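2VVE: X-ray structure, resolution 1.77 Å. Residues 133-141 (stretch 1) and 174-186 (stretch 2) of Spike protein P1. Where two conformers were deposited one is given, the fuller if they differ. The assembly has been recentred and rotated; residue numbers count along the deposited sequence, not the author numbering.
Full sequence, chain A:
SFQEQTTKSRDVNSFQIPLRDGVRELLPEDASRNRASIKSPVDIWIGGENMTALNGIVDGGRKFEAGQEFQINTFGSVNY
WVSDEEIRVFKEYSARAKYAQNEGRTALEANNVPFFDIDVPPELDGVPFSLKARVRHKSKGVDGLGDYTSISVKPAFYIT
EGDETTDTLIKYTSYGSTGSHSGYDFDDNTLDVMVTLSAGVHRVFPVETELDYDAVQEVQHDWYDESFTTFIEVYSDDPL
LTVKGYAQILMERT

Stretch 1 133-141: ARVRHKSKG
Stretch 2 (174-186) SYGSTGSHSGYDF

Residues Ala133 to His137 are the last part of a strand that begins earlier in the chain; the rest, to Gly141, is loop. In stretch 2, Ser177 to Gly179 form a strand. Lys138 CA and Gly183 CA, 4.2 Å apart, set the register. Together the stretches bury 654 Å².

Ala133 is out of reach of stretch 2. Arg134 (phi/psi -87/117) has CA-to-CB pointing away, but its side chain is fully extended, t for chi1 to chi3, and its end comes back. Arg134 NH1 donates to the backbone Asp185 O at 3.3 Å, near the guanidinium plane. The CA-to-CB bond of Val135 (-121/130, chi1 t) points toward stretch 2, and Val135 CG1 packs 3.4 Å from Tyr175 OH.

Arg136 (-117/119) is t, t, m. The turn at chi3 accompanies a close approach of Arg136 CD to Gly183 O, 3.4 Å. Arg136 NH2 lies 3.6 Å from Asp185 CB, a contact without a hydrogen bond.

The CA-to-CB bond of His137 (-101/129; chi1 m, chi2 -74°) points toward stretch 2. His137 NE2 and Tyr175 OH share a short hydrogen bond of 2.6 Å, in which either could be the donor. Tyr175 (-152/154) reaches it with chi1 p and chi2 90°. The His137 and Tyr175 rings meet rim to rim, centroids 5.9 Å apart and planes at 72°. His137 CB sits over one face of the His181 ring, 3.9 Å from its centroid, a CH-pi contact. His181 (-89/121) has chi1 m and chi2 -90°. His137 O lies 3.1 Å from Gly183 CA. A water bridges the backbones, donating to His137 O at 2.8 Å and accepting from Gly183 N at 3.0 Å.

Lys138 (-142/118; t, t, t, m) sends its end away from stretch 2, but Lys138 CB lies 3.8 Å from Gly183 CA. Gly183 has phi/psi 66/33, a positive phi that favours glycine. An ideal CB on Gly183 would be 2.5 Å from Lys138 CB, a clash. Lys138 CA also makes a CA-H...O contact with His181 O at 3.5 Å.

Ser139 (-119/-32, chi1 p) pairs with His181 in both directions. Ser139 N donates to His181 O at 2.8 Å, and His181 N donates to Ser139 OG at 3.0 Å. Lys140 (-56/109) adds a second donor to the same carbonyl, with Lys140 N 3.1 Å from His181 O and nearly linear. The CA-to-CB bond of Lys140 points toward stretch 2; its rotamers are m, t, t, m. Lys140 CD packs 3.8 Å from Ser182 CB, and Lys140 CE lies 3.8 Å from Ser180 O. Gly141 (75/1) makes no contact.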

# COMPACT_ATOMS: atom_id res chain seq x y z
N ALA A 133 -10.33 -5.39 36.27
CA ALA A 133 -11.51 -4.56 36.05
C ALA A 133 -12.03 -4.01 37.36
O ALA A 133 -12.00 -4.70 38.39
CB ALA A 133 -12.60 -5.34 35.33
N ARG A 134 -12.51 -2.77 37.31
CA ARG A 134 -13.27 -2.16 38.38
C ARG A 134 -14.73 -2.55 38.14
O ARG A 134 -15.32 -2.22 37.10
CB ARG A 134 -13.07 -0.63 38.39
CG ARG A 134 -13.94 0.12 39.38
CD ARG A 134 -13.70 1.63 39.33
NE ARG A 134 -14.46 2.29 40.38
CZ ARG A 134 -14.28 3.55 40.76
NH1 ARG A 134 -15.02 4.06 41.74
NH2 ARG A 134 -13.36 4.31 40.18
N VAL A 135 -15.30 -3.29 39.08
CA VAL A 135 -16.57 -3.96 38.86
C VAL A 135 -17.60 -3.50 39.88
O VAL A 135 -17.34 -3.48 41.08
CB VAL A 135 -16.41 -5.52 38.88
CG1 VAL A 135 -17.72 -6.20 38.65
CG2 VAL A 135 -15.43 -5.99 37.82
N ARG A 136 -18.78 -3.12 39.38
CA ARG A 136 -19.84 -2.62 40.24
C ARG A 136 -21.05 -3.54 40.17
O ARG A 136 -21.66 -3.72 39.10
CB ARG A 136 -20.22 -1.18 39.86
CG ARG A 136 -21.29 -0.55 40.76
CD ARG A 136 -21.49 0.90 40.44
NE ARG A 136 -20.24 1.64 40.62
CZ ARG A 136 -19.98 2.81 40.05
NH1 ARG A 136 -20.88 3.39 39.26
NH2 ARG A 136 -18.80 3.39 40.26
N HIS A 137 -21.40 -4.11 41.31
CA HIS A 137 -22.63 -4.88 41.45
C HIS A 137 -23.70 -4.03 42.13
O HIS A 137 -23.45 -3.41 43.17
CB HIS A 137 -22.36 -6.16 42.24
CG HIS A 137 -21.16 -6.92 41.75
ND1 HIS A 137 -21.17 -7.64 40.58
CD2 HIS A 137 -19.93 -7.08 42.29
CE1 HIS A 137 -19.98 -8.21 40.40
NE2 HIS A 137 -19.22 -7.89 41.43
N LYS A 138 -24.88 -3.97 41.52
CA LYS A 138 -26.01 -3.25 42.11
C LYS A 138 -27.28 -4.04 41.83
O LYS A 138 -27.64 -4.25 40.67
CB LYS A 138 -26.10 -1.83 41.54
CG LYS A 138 -27.14 -0.93 42.19
CD LYS A 138 -27.07 0.48 41.60
CE LYS A 138 -27.97 1.46 42.33
NZ LYS A 138 -29.41 1.21 42.07
N SER A 139 -27.94 -4.48 42.91
CA SER A 139 -29.15 -5.30 42.80
C SER A 139 -30.39 -4.65 43.43
O SER A 139 -31.50 -4.88 42.95
CB SER A 139 -28.91 -6.71 43.38
OG SER A 139 -28.63 -6.68 44.77
N LYS A 140 -30.19 -3.85 44.48
CA LYS A 140 -31.30 -3.21 45.23
C LYS A 140 -32.21 -2.37 44.33
O LYS A 140 -31.81 -1.32 43.85
CB LYS A 140 -30.76 -2.34 46.37
CG LYS A 140 -30.03 -3.11 47.47
CD LYS A 140 -29.51 -2.16 48.55
CE LYS A 140 -29.05 -2.92 49.80
NZ LYS A 140 -30.21 -3.32 50.66
N GLY A 141 -33.43 -2.86 44.12
CA GLY A 141 -34.41 -2.16 43.29
C GLY A 141 -34.18 -2.23 41.78
O GLY A 141 -34.96 -1.66 41.02
N SER A 174 -11.55 -14.30 39.46
CA SER A 174 -10.71 -14.11 40.66
C SER A 174 -11.49 -14.04 41.97
O SER A 174 -10.91 -14.25 43.05
CB SER A 174 -9.81 -12.87 40.52
OG SER A 174 -10.56 -11.67 40.69
N TYR A 175 -12.78 -13.73 41.90
CA TYR A 175 -13.63 -13.64 43.11
C TYR A 175 -15.10 -13.95 42.81
O TYR A 175 -15.57 -13.79 41.68
CB TYR A 175 -13.53 -12.24 43.77
CG TYR A 175 -14.36 -11.15 43.10
CD1 TYR A 175 -15.69 -10.91 43.49
CD2 TYR A 175 -13.82 -10.37 42.09
CE1 TYR A 175 -16.45 -9.91 42.87
CE2 TYR A 175 -14.57 -9.38 41.47
CZ TYR A 175 -15.88 -9.15 41.85
OH TYR A 175 -16.60 -8.16 41.22
N GLY A 176 -15.81 -14.41 43.84
CA GLY A 176 -17.27 -14.43 43.84
C GLY A 176 -17.78 -13.63 45.02
O GLY A 176 -17.07 -13.46 46.02
N SER A 177 -19.01 -13.12 44.93
CA SER A 177 -19.59 -12.30 46.01
C SER A 177 -21.08 -12.54 46.12
O SER A 177 -21.77 -12.72 45.11
CB SER A 177 -19.31 -10.81 45.75
OG SER A 177 -19.92 -9.99 46.73
N THR A 178 -21.59 -12.52 47.34
CA THR A 178 -23.01 -12.72 47.56
C THR A 178 -23.53 -11.70 48.57
O THR A 178 -22.89 -11.43 49.59
CB THR A 178 -23.33 -14.17 48.04
OG1 THR A 178 -22.71 -15.11 47.15
CG2 THR A 178 -24.82 -14.43 48.04
N GLY A 179 -24.69 -11.14 48.24
CA GLY A 179 -25.40 -10.27 49.15
C GLY A 179 -26.39 -9.40 48.41
O GLY A 179 -26.70 -9.65 47.23
N SER A 180 -26.92 -8.41 49.11
CA SER A 180 -27.76 -7.39 48.49
C SER A 180 -26.87 -6.20 48.17
O SER A 180 -26.39 -5.50 49.06
CB SER A 180 -28.90 -6.99 49.43
OG SER A 180 -29.65 -8.14 49.80
N HIS A 181 -26.64 -5.99 46.88
CA HIS A 181 -25.67 -5.00 46.40
C HIS A 181 -26.28 -3.61 46.21
O HIS A 181 -27.22 -3.44 45.43
CB HIS A 181 -25.02 -5.49 45.11
CG HIS A 181 -24.52 -6.90 45.20
ND1 HIS A 181 -23.24 -7.21 45.60
CD2 HIS A 181 -25.13 -8.08 44.94
CE1 HIS A 181 -23.08 -8.52 45.58
NE2 HIS A 181 -24.21 -9.07 45.19
N SER A 182 -25.73 -2.64 46.93
CA SER A 182 -26.21 -1.26 46.82
C SER A 182 -25.50 -0.47 45.71
O SER A 182 -25.96 0.60 45.31
CB SER A 182 -26.11 -0.53 48.18
OG SER A 182 -24.86 -0.73 48.80
N GLY A 183 -24.38 -1.01 45.22
CA GLY A 183 -23.65 -0.43 44.10
C GLY A 183 -23.01 0.93 44.36
O GLY A 183 -22.92 1.74 43.44
N TYR A 184 -22.56 1.17 45.59
CA TYR A 184 -21.92 2.44 45.94
C TYR A 184 -20.50 2.45 45.37
O TYR A 184 -19.78 1.46 45.48
CB TYR A 184 -21.88 2.65 47.46
CG TYR A 184 -23.25 2.72 48.14
CD1 TYR A 184 -24.38 3.18 47.46
CD2 TYR A 184 -23.39 2.36 49.48
CE1 TYR A 184 -25.62 3.24 48.08
CE2 TYR A 184 -24.63 2.42 50.12
CZ TYR A 184 -25.74 2.87 49.41
OH TYR A 184 -26.97 2.93 50.04
N ASP A 185 -20.11 3.57 44.77
CA ASP A 185 -18.85 3.67 44.01
C ASP A 185 -17.60 3.26 44.79
O ASP A 185 -16.66 2.70 44.22
CB ASP A 185 -18.69 5.07 43.40
CG ASP A 185 -18.58 6.18 44.44
OD1 ASP A 185 -18.94 5.96 45.63
OD2 ASP A 185 -18.14 7.29 44.07
N PHE A 186 -17.61 3.53 46.10
CA PHE A 186 -16.50 3.19 47.00
C PHE A 186 -16.45 1.71 47.39
O PHE A 186 -15.46 1.25 47.97
CB PHE A 186 -16.54 4.07 48.27
CG PHE A 186 -17.87 4.07 48.98
CD1 PHE A 186 -18.76 5.12 48.81
CD2 PHE A 186 -18.22 3.01 49.82
CE1 PHE A 186 -20.00 5.12 49.47
CE2 PHE A 186 -19.45 3.00 50.47
CZ PHE A 186 -20.34 4.06 50.30
O HOH W 1 -22.06 -2.88 45.54